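Local structure of xylosidase (Xanthomonas axonopodis pv. citri, 6XN2) at residues 62-66 with 117-122; 112-118 with 133-138; 166-172 with 183-187. The protein probably hydrolyses xylo-oligosaccharides as a family 43 glycoside hydrolase, holding a beta-D-xylopyranose unit in its pocket. One frame throughout, in Å; residues are numbered along the deposited sequence.

Interaction 1 of 3, residues 62-66 with 117-122; sequences IYPSH and MWAPDA. With XYP (beta-D-xylopyranose), chain E.
Tyr63 lays one face of its ring against the methyl of Ala122. The Ala122 CB stands 3.5 Å from the Tyr63 ring centroid and only 11° off the ring normal, a CH-pi contact over the centre. The Tyr63 CG lies anti to the carbonyl carbon (chi1 -58°), which carries the ring across to the other segment. Its hydroxyl is hydrogen-bonded further on, to the Pro152 carbonyl. Next along, Pro120 CG and CD face strand 59-67. Pro120 CG is 3.7 Å from both Tyr63 O and Pro64 O. Ser65 OG touches the Pro120 CD at 3.6 Å. Ser65 OG is also 3.1 Å from Ala119 N, but the angle is too poor for a bond. Ser65 OG is hydrogen-bonded to Asp50 instead, and Ala119 N donates to O3 of the xylose at 3.3 Å. The xylose C4 lies over one face of the Trp118 indole. A water joins His66 N to Met117 O. The two segments run nearly antiparallel and belong to neighbouring sheets of the propeller. Direct contact is thus apolar or van der Waals, while the polar groups of Ser65 and Ala119 are turned to the pocket: Ser65 probably steadies Asp50, itself bonded to the sugar.

Interaction 2 of 3, residues 112-118 with 133-138; sequences WAQRQMW and FPAKRA. With XYP (beta-D-xylopyranose), chain E.
Lys136 runs alongside Gln116 and Arg115, pointing the same way as both. Lys136 CB rests 3.6 Å from Arg115 O. Lys136 CD meets Arg115 NH2 at 3.6 Å and also lies close to Gln116 OE1. A bend at chi3 (-87°) then brings CE close to the same oxygen. At the tip, Lys136 NZ donates to Gln116 OE1 in the carbonyl plane, though the modelled 2.5 Å is doubtfully short. Gln116 OE1 also sits over the centre of the Arg115 guanidinium face. This oxygen, with a water bonded to Arg115 NH2 and weakly to NZ, probably eases the meeting of two like charges. The backbone at Lys136 forms a classic beta bulge. Lys136 O takes Gln114 N at 2.8 Å and, weakly, Arg115 N; Lys136 N returns a bond to Arg115 O at 3.0 Å. On the inner side, Ala135 CB packs on Ala113 CB at 3.6 Å, and Met117 SD makes an oblique Met-aromatic contact with Phe133. Trp118 N closes the pairing on Pro134 O. Segment 112-118 lies in the loop between strands 99-106 and 121-125. It runs beside strand 128-136, which pairs with strand 121-125 and, through Ala135 and Gln143, with strand 142-149.

Interaction 3 of 3, residues 166-172 with 183-187; sequences TYSIDPA and LYFGG. With XYP (beta-D-xylopyranose), chain E.
Asp170 sets its CB 3.8 Å from Gly186 O and turns its carboxylate to the xylose. The grip is two-pronged. Sugar O3 donates to Asp170 OD1 at 2.8 Å, and sugar O2 donates to Asp170 OD2 at 2.9 Å. These two bonds fix the carboxylate against two adjacent hydroxyls, and Asp170 OD2 also takes a weak bond from Gly258 N. Ile169 CD1 lies beside the same sugar.

The next shell is the backbone that carries Asp170. Just before it, Ile169 O accepts Gly186 N at 2.8 Å. Two residues on, Ala172 and Tyr184 form an antiparallel hydrogen-bonded pair, with Ala172 N to Tyr184 O and Tyr184 N to Ala172 O both 2.7 Å. Asp170 is therefore held from both flanks. The hydroxyl of Ser168 lies opposite its own backbone N (chi1 -165°), which brings it to Gly187 N as acceptor; it is also bonded to Gly191 O. Gly187 has no side chain, and the Ile169 side chain passes close to its backbone.

Farther out the contact is apolar. Phe185 pushes its edge into the face of Tyr167, a T-shaped pair with planes at 87° and CE2 over the ring centre. Phe185 CD2 also comes 3.2 Å from Tyr167 O, a buried oxygen that has no polar partner in the model. Pro171 CB packs on Leu183 CD1 at 3.6 Å. The Tyr167 hydroxyl is bonded to Asn199.

Segment 166-172 lies in the loop after strand 157-158 and leads into strand 172-175, the outermost strand of its sheet. Strand 181-185 lies between that strand and 218-221, while strand 142-149 of the preceding sheet packs on Pro171 and Phe185.

In the fold
All three contacts reach one xylose, interaction 2 through Trp118 alone, and their centres lie about 12 to 13 Å apart. Interactions 1 and 2 share Met117 and Trp118, so the loop before strand 121-125 belongs to both. Interaction 3 closes on both: Ala119 O lies 3.2 Å from Pro171 CD, and Pro134 CD is 3.6 Å from Pro171 CD. At the pocket, Ala119 CB is 3.4 Å from Asp170 OD1, and Trp118 CE3 is 4.0 Å from Ile169 CD1. Asp50 and Glu257 add hydrogen bonds to the sugar, and a calcium ion is about 4 Å from the Ala119 side chain. Together the contacts bring three successive sheets of the family 43 five-bladed propeller to the pocket.

Interaction 1 of 3, residues 62-66 with 117-122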
loop_
_atom_site.group_PDB
_atom_site.type_symbol
_atom_site.label_atom_id
_atom_site.label_comp_id
_atom_site.label_asym_id
_atom_site.label_seq_id
_atom_site.Cartn_x
_atom_site.Cartn_y
_atom_site.Cartn_z
ATOM N N ILE A 62 -5.914 -4.185 10.711
ATOM C CA ILE A 62 -4.854 -3.505 9.978
ATOM C C ILE A 62 -3.687 -4.457 9.760
ATOM O O ILE A 62 -3.252 -5.150 10.689
ATOM C CB ILE A 62 -4.370 -2.249 10.719
ATOM C CG1 ILE A 62 -5.562 -1.380 11.124
ATOM C CG2 ILE A 62 -3.383 -1.472 9.860
ATOM C CD1 ILE A 62 -5.191 -0.259 12.075
ATOM N N TYR A 63 -3.200 -4.503 8.523
ATOM C CA TYR A 63 -2.076 -5.355 8.164
ATOM C C TYR A 63 -0.929 -4.461 7.710
ATOM O O TYR A 63 -0.859 -4.066 6.543
ATOM C CB TYR A 63 -2.478 -6.357 7.070
ATOM C CG TYR A 63 -3.641 -7.233 7.494
ATOM C CD1 TYR A 63 -4.955 -6.789 7.370
ATOM C CD2 TYR A 63 -3.428 -8.489 8.046
ATOM C CE1 TYR A 63 -6.028 -7.583 7.783
ATOM C CE2 TYR A 63 -4.495 -9.289 8.457
ATOM C CZ TYR A 63 -5.789 -8.830 8.327
ATOM O OH TYR A 63 -6.853 -9.623 8.739
ATOM N N PRO A 64 -0.049 -4.099 8.647
ATOM C CA PRO A 64 1.094 -3.238 8.337
ATOM C C PRO A 64 2.398 -4.030 8.220
ATOM O O PRO A 64 2.415 -5.224 8.545
ATOM C CB PRO A 64 1.131 -2.294 9.538
ATOM C CG PRO A 64 0.687 -3.187 10.686
ATOM C CD PRO A 64 -0.231 -4.259 10.103
ATOM N N SER A 65 3.458 -3.384 7.736
ATOM C CA SER A 65 4.809 -3.926 7.858
ATOM C C SER A 65 5.306 -3.715 9.279
ATOM O O SER A 65 4.738 -2.918 10.023
ATOM C CB SER A 65 5.768 -3.257 6.877
ATOM O OG SER A 65 5.328 -3.446 5.550
ATOM N N HIS A 66 6.371 -4.418 9.642
ATOM C CA HIS A 66 6.954 -4.309 10.999
ATOM C C HIS A 66 8.420 -3.921 10.888
ATOM O O HIS A 66 9.203 -4.774 10.661
ATOM C CB HIS A 66 6.816 -5.615 11.772
ATOM C CG HIS A 66 7.399 -5.525 13.137
ATOM N ND1 HIS A 66 7.617 -6.608 13.924
ATOM C CD2 HIS A 66 7.808 -4.471 13.859
ATOM C CE1 HIS A 66 8.140 -6.234 15.057
ATOM N NE2 HIS A 66 8.265 -4.947 15.041
ATOM N N MET A 117 10.410 -8.622 4.213
ATOM C CA MET A 117 8.967 -8.780 4.228
ATOM C C MET A 117 8.332 -7.395 4.230
ATOM O O MET A 117 8.200 -6.765 5.282
ATOM C CB MET A 117 8.545 -9.590 5.447
ATOM C CG MET A 117 9.187 -10.974 5.499
ATOM S SD MET A 117 8.233 -12.153 4.518
ATOM C CE MET A 117 7.080 -12.758 5.747
ATOM N N TRP A 118 7.999 -6.905 3.045
ATOM C CA TRP A 118 7.486 -5.561 2.847
ATOM C C TRP A 118 5.971 -5.400 2.874
ATOM O O TRP A 118 5.292 -6.299 3.208
ATOM C CB TRP A 118 8.131 -4.957 1.603
ATOM C CG TRP A 118 9.596 -4.609 1.796
ATOM C CD1 TRP A 118 10.364 -4.918 2.834
ATOM C CD2 TRP A 118 10.422 -3.863 0.907
ATOM N NE1 TRP A 118 11.618 -4.421 2.671
ATOM C CE2 TRP A 118 11.676 -3.762 1.493
ATOM C CE3 TRP A 118 10.213 -3.254 -0.318
ATOM C CZ2 TRP A 118 12.710 -3.087 0.898
ATOM C CZ3 TRP A 118 11.238 -2.598 -0.900
ATOM C CH2 TRP A 118 12.465 -2.518 -0.303
ATOM N N ALA A 119 5.485 -4.222 2.534
ATOM C CA ALA A 119 4.081 -3.862 2.557
ATOM C C ALA A 119 3.045 -4.910 2.168
ATOM O O ALA A 119 2.867 -5.158 1.049
ATOM C CB ALA A 119 3.878 -2.631 1.732
ATOM N N PRO A 120 2.295 -5.425 3.133
ATOM C CA PRO A 120 1.332 -6.465 2.821
ATOM C C PRO A 120 -0.108 -6.030 2.738
ATOM O O PRO A 120 -0.420 -4.905 2.948
ATOM C CB PRO A 120 1.461 -7.362 4.029
ATOM C CG PRO A 120 1.650 -6.407 5.124
ATOM C CD PRO A 120 2.438 -5.266 4.574
ATOM N N ASP A 121 -0.975 -6.973 2.426
ATOM C CA ASP A 121 -2.405 -6.696 2.406
ATOM C C ASP A 121 -3.149 -7.984 2.711
ATOM O O ASP A 121 -2.545 -9.054 2.803
ATOM C CB ASP A 121 -2.848 -6.116 1.055
ATOM C CG ASP A 121 -4.196 -5.405 1.138
ATOM O OD1 ASP A 121 -4.710 -5.235 2.265
ATOM O OD2 ASP A 121 -4.739 -5.017 0.082
ATOM N N ALA A 122 -4.460 -7.892 2.875
ATOM C CA ALA A 122 -5.240 -9.070 3.202
ATOM C C ALA A 122 -6.543 -9.091 2.429
ATOM O O ALA A 122 -6.997 -8.059 1.931
ATOM C CB ALA A 122 -5.504 -9.128 4.699
HETATM O O1 XYP E . 9.820 1.359 -0.624
HETATM C C1 XYP E . 9.019 1.086 0.502
HETATM C C2 XYP E . 8.037 -0.007 0.133
HETATM C C3 XYP E . 7.422 -0.658 1.330
HETATM C C4 XYP E . 8.491 -1.027 2.337
HETATM C C5 XYP E . 9.290 0.196 2.680
HETATM O O2 XYP E . 6.966 0.468 -0.671
HETATM O O3 XYP E . 6.829 -1.795 0.777
HETATM O O4 XYP E . 7.901 -1.487 3.511
HETATM O O5 XYP E . 9.898 0.720 1.534
HETATM O O HOH W 1 7.197 -6.425 7.884
#

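Interaction 2 of 3, residues 112-118 with 133-138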
loop_
_atom_site.group_PDB
_atom_site.type_symbol
_atom_site.label_atom_id
_atom_site.label_comp_id
_atom_site.label_asym_id
_atom_site.label_seq_id
_atom_site.Cartn_x
_atom_site.Cartn_y
_atom_site.Cartn_z
ATOM N N TRP A 112 10.256 -19.826 0.013
ATOM C CA TRP A 112 10.785 -19.211 -1.200
ATOM C C TRP A 112 11.469 -17.870 -0.933
ATOM O O TRP A 112 12.206 -17.371 -1.778
ATOM C CB TRP A 112 9.668 -19.026 -2.241
ATOM C CG TRP A 112 8.587 -18.058 -1.838
ATOM C CD1 TRP A 112 7.400 -18.359 -1.229
ATOM C CD2 TRP A 112 8.591 -16.636 -2.024
ATOM N NE1 TRP A 112 6.668 -17.212 -1.022
ATOM C CE2 TRP A 112 7.380 -16.142 -1.497
ATOM C CE3 TRP A 112 9.505 -15.731 -2.580
ATOM C CZ2 TRP A 112 7.059 -14.784 -1.512
ATOM C CZ3 TRP A 112 9.186 -14.382 -2.590
ATOM C CH2 TRP A 112 7.977 -13.922 -2.061
ATOM N N ALA A 113 11.231 -17.290 0.239
ATOM C CA ALA A 113 11.735 -15.949 0.531
ATOM C C ALA A 113 12.940 -15.966 1.454
ATOM O O ALA A 113 13.007 -16.770 2.383
ATOM C CB ALA A 113 10.634 -15.098 1.147
ATOM N N GLN A 114 13.884 -15.060 1.211
ATOM C CA GLN A 114 15.044 -14.933 2.089
ATOM C C GLN A 114 14.886 -13.777 3.075
ATOM O O GLN A 114 15.196 -13.908 4.262
ATOM C CB GLN A 114 16.329 -14.738 1.275
ATOM C CG GLN A 114 17.594 -14.783 2.130
ATOM C CD GLN A 114 18.748 -13.982 1.539
ATOM O OE1 GLN A 114 19.005 -14.024 0.333
ATOM N NE2 GLN A 114 19.446 -13.242 2.394
ATOM N N ARG A 115 14.403 -12.641 2.586
ATOM C CA ARG A 115 14.403 -11.434 3.399
ATOM C C ARG A 115 13.413 -10.380 2.911
ATOM O O ARG A 115 12.743 -10.559 1.892
ATOM C CB ARG A 115 15.812 -10.834 3.426
ATOM C CG ARG A 115 16.298 -10.407 2.051
ATOM C CD ARG A 115 17.789 -10.118 2.026
ATOM N NE ARG A 115 18.158 -9.416 0.802
ATOM C CZ ARG A 115 18.447 -8.118 0.744
ATOM N NH1 ARG A 115 18.428 -7.384 1.851
ATOM N NH2 ARG A 115 18.770 -7.556 -0.416
ATOM N N GLN A 116 13.346 -9.286 3.667
ATOM C CA GLN A 116 12.576 -8.096 3.321
ATOM C C GLN A 116 11.093 -8.384 3.101
ATOM O O GLN A 116 10.584 -8.387 1.974
ATOM C CB GLN A 116 13.192 -7.418 2.098
ATOM C CG GLN A 116 14.580 -6.866 2.399
ATOM C CD GLN A 116 15.163 -6.069 1.256
ATOM O OE1 GLN A 116 15.268 -6.557 0.134
ATOM N NE2 GLN A 116 15.549 -4.832 1.538
ATOM N N MET A 117 10.410 -8.622 4.213
ATOM C CA MET A 117 8.967 -8.780 4.228
ATOM C C MET A 117 8.332 -7.395 4.230
ATOM O O MET A 117 8.200 -6.765 5.282
ATOM C CB MET A 117 8.545 -9.590 5.447
ATOM C CG MET A 117 9.187 -10.974 5.499
ATOM S SD MET A 117 8.233 -12.153 4.518
ATOM C CE MET A 117 7.080 -12.758 5.747
ATOM N N TRP A 118 7.999 -6.905 3.045
ATOM C CA TRP A 118 7.486 -5.561 2.847
ATOM C C TRP A 118 5.971 -5.400 2.874
ATOM O O TRP A 118 5.292 -6.299 3.208
ATOM C CB TRP A 118 8.131 -4.957 1.603
ATOM C CG TRP A 118 9.596 -4.609 1.796
ATOM C CD1 TRP A 118 10.364 -4.918 2.834
ATOM C CD2 TRP A 118 10.422 -3.863 0.907
ATOM N NE1 TRP A 118 11.618 -4.421 2.671
ATOM C CE2 TRP A 118 11.676 -3.762 1.493
ATOM C CE3 TRP A 118 10.213 -3.254 -0.318
ATOM C CZ2 TRP A 118 12.710 -3.087 0.898
ATOM C CZ3 TRP A 118 11.238 -2.598 -0.900
ATOM C CH2 TRP A 118 12.465 -2.518 -0.303
ATOM N N PHE A 133 1.829 -10.728 0.569
ATOM C CA PHE A 133 3.038 -10.017 0.978
ATOM C C PHE A 133 4.147 -10.088 -0.063
ATOM O O PHE A 133 4.325 -11.114 -0.724
ATOM C CB PHE A 133 3.550 -10.576 2.314
ATOM C CG PHE A 133 3.993 -12.012 2.237
ATOM C CD1 PHE A 133 3.066 -13.038 2.308
ATOM C CD2 PHE A 133 5.334 -12.335 2.098
ATOM C CE1 PHE A 133 3.463 -14.361 2.233
ATOM C CE2 PHE A 133 5.736 -13.665 2.014
ATOM C CZ PHE A 133 4.804 -14.670 2.092
ATOM N N PRO A 134 4.902 -8.990 -0.213
ATOM C CA PRO A 134 6.091 -8.999 -1.059
ATOM C C PRO A 134 7.324 -9.397 -0.248
ATOM O O PRO A 134 7.519 -8.939 0.887
ATOM C CB PRO A 134 6.181 -7.551 -1.535
ATOM C CG PRO A 134 5.659 -6.759 -0.352
ATOM C CD PRO A 134 4.658 -7.658 0.371
ATOM N N ALA A 135 8.145 -10.267 -0.816
ATOM C CA ALA A 135 9.409 -10.606 -0.185
ATOM C C ALA A 135 10.438 -10.873 -1.263
ATOM O O ALA A 135 10.096 -11.054 -2.431
ATOM C CB ALA A 135 9.254 -11.812 0.741
ATOM N N LYS A 136 11.700 -10.897 -0.861
ATOM C CA LYS A 136 12.800 -11.036 -1.795
ATOM C C LYS A 136 13.357 -12.457 -1.764
ATOM O O LYS A 136 13.643 -12.993 -0.690
ATOM C CB LYS A 136 13.887 -10.014 -1.453
ATOM C CG LYS A 136 14.956 -9.867 -2.504
ATOM C CD LYS A 136 15.855 -8.672 -2.211
ATOM C CE LYS A 136 15.290 -7.394 -2.807
ATOM N NZ LYS A 136 16.013 -6.206 -2.270
ATOM N N ARG A 137 13.546 -13.037 -2.932
ATOM C CA ARG A 137 14.134 -14.348 -3.043
ATOM C C ARG A 137 15.616 -14.272 -2.771
ATOM O O ARG A 137 16.205 -13.220 -2.804
ATOM C CB ARG A 137 13.960 -14.913 -4.441
ATOM C CG ARG A 137 12.549 -15.033 -4.916
ATOM C CD ARG A 137 12.382 -15.778 -6.217
ATOM N NE ARG A 137 13.348 -15.407 -7.223
ATOM C CZ ARG A 137 13.052 -15.046 -8.461
ATOM N NH1 ARG A 137 11.812 -14.964 -8.835
ATOM N NH2 ARG A 137 14.001 -14.738 -9.313
ATOM N N ALA A 138 16.231 -15.418 -2.547
ATOM C CA ALA A 138 17.665 -15.429 -2.287
ATOM C C ALA A 138 18.446 -14.750 -3.411
ATOM O O ALA A 138 19.490 -14.150 -3.160
ATOM C CB ALA A 138 18.154 -16.844 -2.093
HETATM O O1 XYP E . 9.820 1.359 -0.624
HETATM C C1 XYP E . 9.019 1.086 0.502
HETATM C C2 XYP E . 8.037 -0.007 0.133
HETATM C C3 XYP E . 7.422 -0.658 1.330
HETATM C C4 XYP E . 8.491 -1.027 2.337
HETATM C C5 XYP E . 9.290 0.196 2.680
HETATM O O2 XYP E . 6.966 0.468 -0.671
HETATM O O3 XYP E . 6.829 -1.795 0.777
HETATM O O4 XYP E . 7.901 -1.487 3.511
HETATM O O5 XYP E . 9.898 0.720 1.534
HETATM O O HOH W 2 18.281 -11.517 -1.152
HETATM O O HOH W 3 18.690 -4.935 -1.007
#

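Interaction 3 of 3, residues 166-172 with 183-187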
loop_
_atom_site.group_PDB
_atom_site.type_symbol
_atom_site.label_atom_id
_atom_site.label_comp_id
_atom_site.label_asym_id
_atom_site.label_seq_id
_atom_site.Cartn_x
_atom_site.Cartn_y
_atom_site.Cartn_z
ATOM N N THR A 166 3.569 -12.910 -10.465
ATOM C CA THR A 166 3.857 -11.772 -9.663
ATOM C C THR A 166 5.326 -11.517 -9.639
ATOM O O THR A 166 6.125 -12.332 -9.895
ATOM C CB THR A 166 3.310 -11.838 -8.246
ATOM O OG1 THR A 166 4.008 -12.816 -7.503
ATOM C CG2 THR A 166 1.864 -12.138 -8.272
ATOM N N TYR A 167 5.593 -10.270 -9.403
ATOM C CA TYR A 167 6.891 -9.660 -9.340
ATOM C C TYR A 167 6.768 -8.295 -8.667
ATOM O O TYR A 167 5.655 -7.963 -8.259
ATOM C CB TYR A 167 7.462 -9.526 -10.728
ATOM C CG TYR A 167 6.557 -8.896 -11.718
ATOM C CD1 TYR A 167 5.670 -9.631 -12.421
ATOM C CD2 TYR A 167 6.634 -7.583 -11.990
ATOM C CE1 TYR A 167 4.851 -9.076 -13.331
ATOM C CE2 TYR A 167 5.829 -7.019 -12.913
ATOM C CZ TYR A 167 4.926 -7.785 -13.581
ATOM O OH TYR A 167 4.104 -7.262 -14.491
ATOM N N SER A 168 7.907 -7.618 -8.333
ATOM C CA SER A 168 7.891 -6.312 -7.695
ATOM C C SER A 168 7.199 -6.423 -6.321
ATOM O O SER A 168 7.186 -7.500 -5.704
ATOM C CB SER A 168 7.196 -5.277 -8.598
ATOM O OG SER A 168 7.468 -3.949 -8.177
ATOM N N ILE A 169 6.664 -5.327 -5.822
ATOM C CA ILE A 169 6.142 -5.282 -4.469
ATOM C C ILE A 169 4.774 -4.674 -4.254
ATOM O O ILE A 169 4.031 -4.529 -5.170
ATOM C CB ILE A 169 7.099 -4.408 -3.630
ATOM C CG1 ILE A 169 7.290 -3.058 -4.277
ATOM C CG2 ILE A 169 8.468 -4.981 -3.541
ATOM C CD1 ILE A 169 8.071 -2.081 -3.441
ATOM N N ASP A 170 4.439 -4.442 -2.982
ATOM C CA ASP A 170 3.271 -3.652 -2.592
ATOM C C ASP A 170 1.918 -4.159 -3.099
ATOM O O ASP A 170 1.185 -3.421 -3.769
ATOM C CB ASP A 170 3.479 -2.204 -3.043
ATOM C CG ASP A 170 4.577 -1.517 -2.264
ATOM O OD1 ASP A 170 5.193 -2.195 -1.403
ATOM O OD2 ASP A 170 4.822 -0.310 -2.498
ATOM N N PRO A 171 1.554 -5.369 -2.750
ATOM C CA PRO A 171 0.257 -5.827 -3.222
ATOM C C PRO A 171 -0.909 -5.154 -2.558
ATOM O O PRO A 171 -0.826 -4.764 -1.438
ATOM C CB PRO A 171 0.237 -7.274 -2.784
ATOM C CG PRO A 171 1.085 -7.303 -1.593
ATOM C CD PRO A 171 2.177 -6.334 -1.864
ATOM N N ALA A 172 -1.967 -4.977 -3.313
ATOM C CA ALA A 172 -3.236 -4.516 -2.756
ATOM C C ALA A 172 -4.349 -5.345 -3.373
ATOM O O ALA A 172 -4.455 -5.429 -4.597
ATOM C CB ALA A 172 -3.455 -3.032 -3.027
ATOM N N LEU A 183 -5.925 -8.175 -7.714
ATOM C CA LEU A 183 -4.634 -7.891 -7.112
ATOM C C LEU A 183 -3.938 -6.767 -7.870
ATOM O O LEU A 183 -3.820 -6.813 -9.095
ATOM C CB LEU A 183 -3.753 -9.146 -7.090
ATOM C CG LEU A 183 -2.298 -8.923 -6.641
ATOM C CD1 LEU A 183 -2.209 -8.514 -5.171
ATOM C CD2 LEU A 183 -1.462 -10.166 -6.924
ATOM N N TYR A 184 -3.511 -5.748 -7.132
ATOM C CA TYR A 184 -2.714 -4.659 -7.682
ATOM C C TYR A 184 -1.326 -4.741 -7.098
ATOM O O TYR A 184 -1.181 -5.037 -5.917
ATOM C CB TYR A 184 -3.333 -3.299 -7.357
ATOM C CG TYR A 184 -4.712 -3.100 -7.935
ATOM C CD1 TYR A 184 -5.842 -3.581 -7.273
ATOM C CD2 TYR A 184 -4.888 -2.422 -9.142
ATOM C CE1 TYR A 184 -7.116 -3.393 -7.800
ATOM C CE2 TYR A 184 -6.161 -2.230 -9.675
ATOM C CZ TYR A 184 -7.265 -2.721 -9.000
ATOM O OH TYR A 184 -8.524 -2.537 -9.522
ATOM N N PHE A 185 -0.306 -4.478 -7.905
ATOM C CA PHE A 185 1.043 -4.448 -7.362
ATOM C C PHE A 185 2.010 -3.593 -8.173
ATOM O O PHE A 185 1.715 -3.176 -9.295
ATOM C CB PHE A 185 1.590 -5.884 -7.208
ATOM C CG PHE A 185 1.643 -6.694 -8.491
ATOM C CD1 PHE A 185 0.531 -7.395 -8.939
ATOM C CD2 PHE A 185 2.827 -6.801 -9.213
ATOM C CE1 PHE A 185 0.582 -8.161 -10.098
ATOM C CE2 PHE A 185 2.888 -7.572 -10.374
ATOM C CZ PHE A 185 1.765 -8.249 -10.818
ATOM N N GLY A 186 3.167 -3.325 -7.575
ATOM C CA GLY A 186 4.204 -2.573 -8.245
ATOM C C GLY A 186 4.866 -1.504 -7.404
ATOM O O GLY A 186 4.252 -0.867 -6.554
ATOM N N GLY A 187 6.148 -1.316 -7.653
ATOM C CA GLY A 187 6.893 -0.224 -7.061
ATOM C C GLY A 187 8.162 -0.090 -7.869
ATOM O O GLY A 187 8.808 -1.096 -8.152
HETATM O O1 XYP E . 9.820 1.359 -0.624
HETATM C C1 XYP E . 9.019 1.086 0.502
HETATM C C2 XYP E . 8.037 -0.007 0.133
HETATM C C3 XYP E . 7.422 -0.658 1.330
HETATM C C4 XYP E . 8.491 -1.027 2.337
HETATM C C5 XYP E . 9.290 0.196 2.680
HETATM O O2 XYP E . 6.966 0.468 -0.671
HETATM O O3 XYP E . 6.829 -1.795 0.777
HETATM O O4 XYP E . 7.901 -1.487 3.511
HETATM O O5 XYP E . 9.898 0.720 1.534
#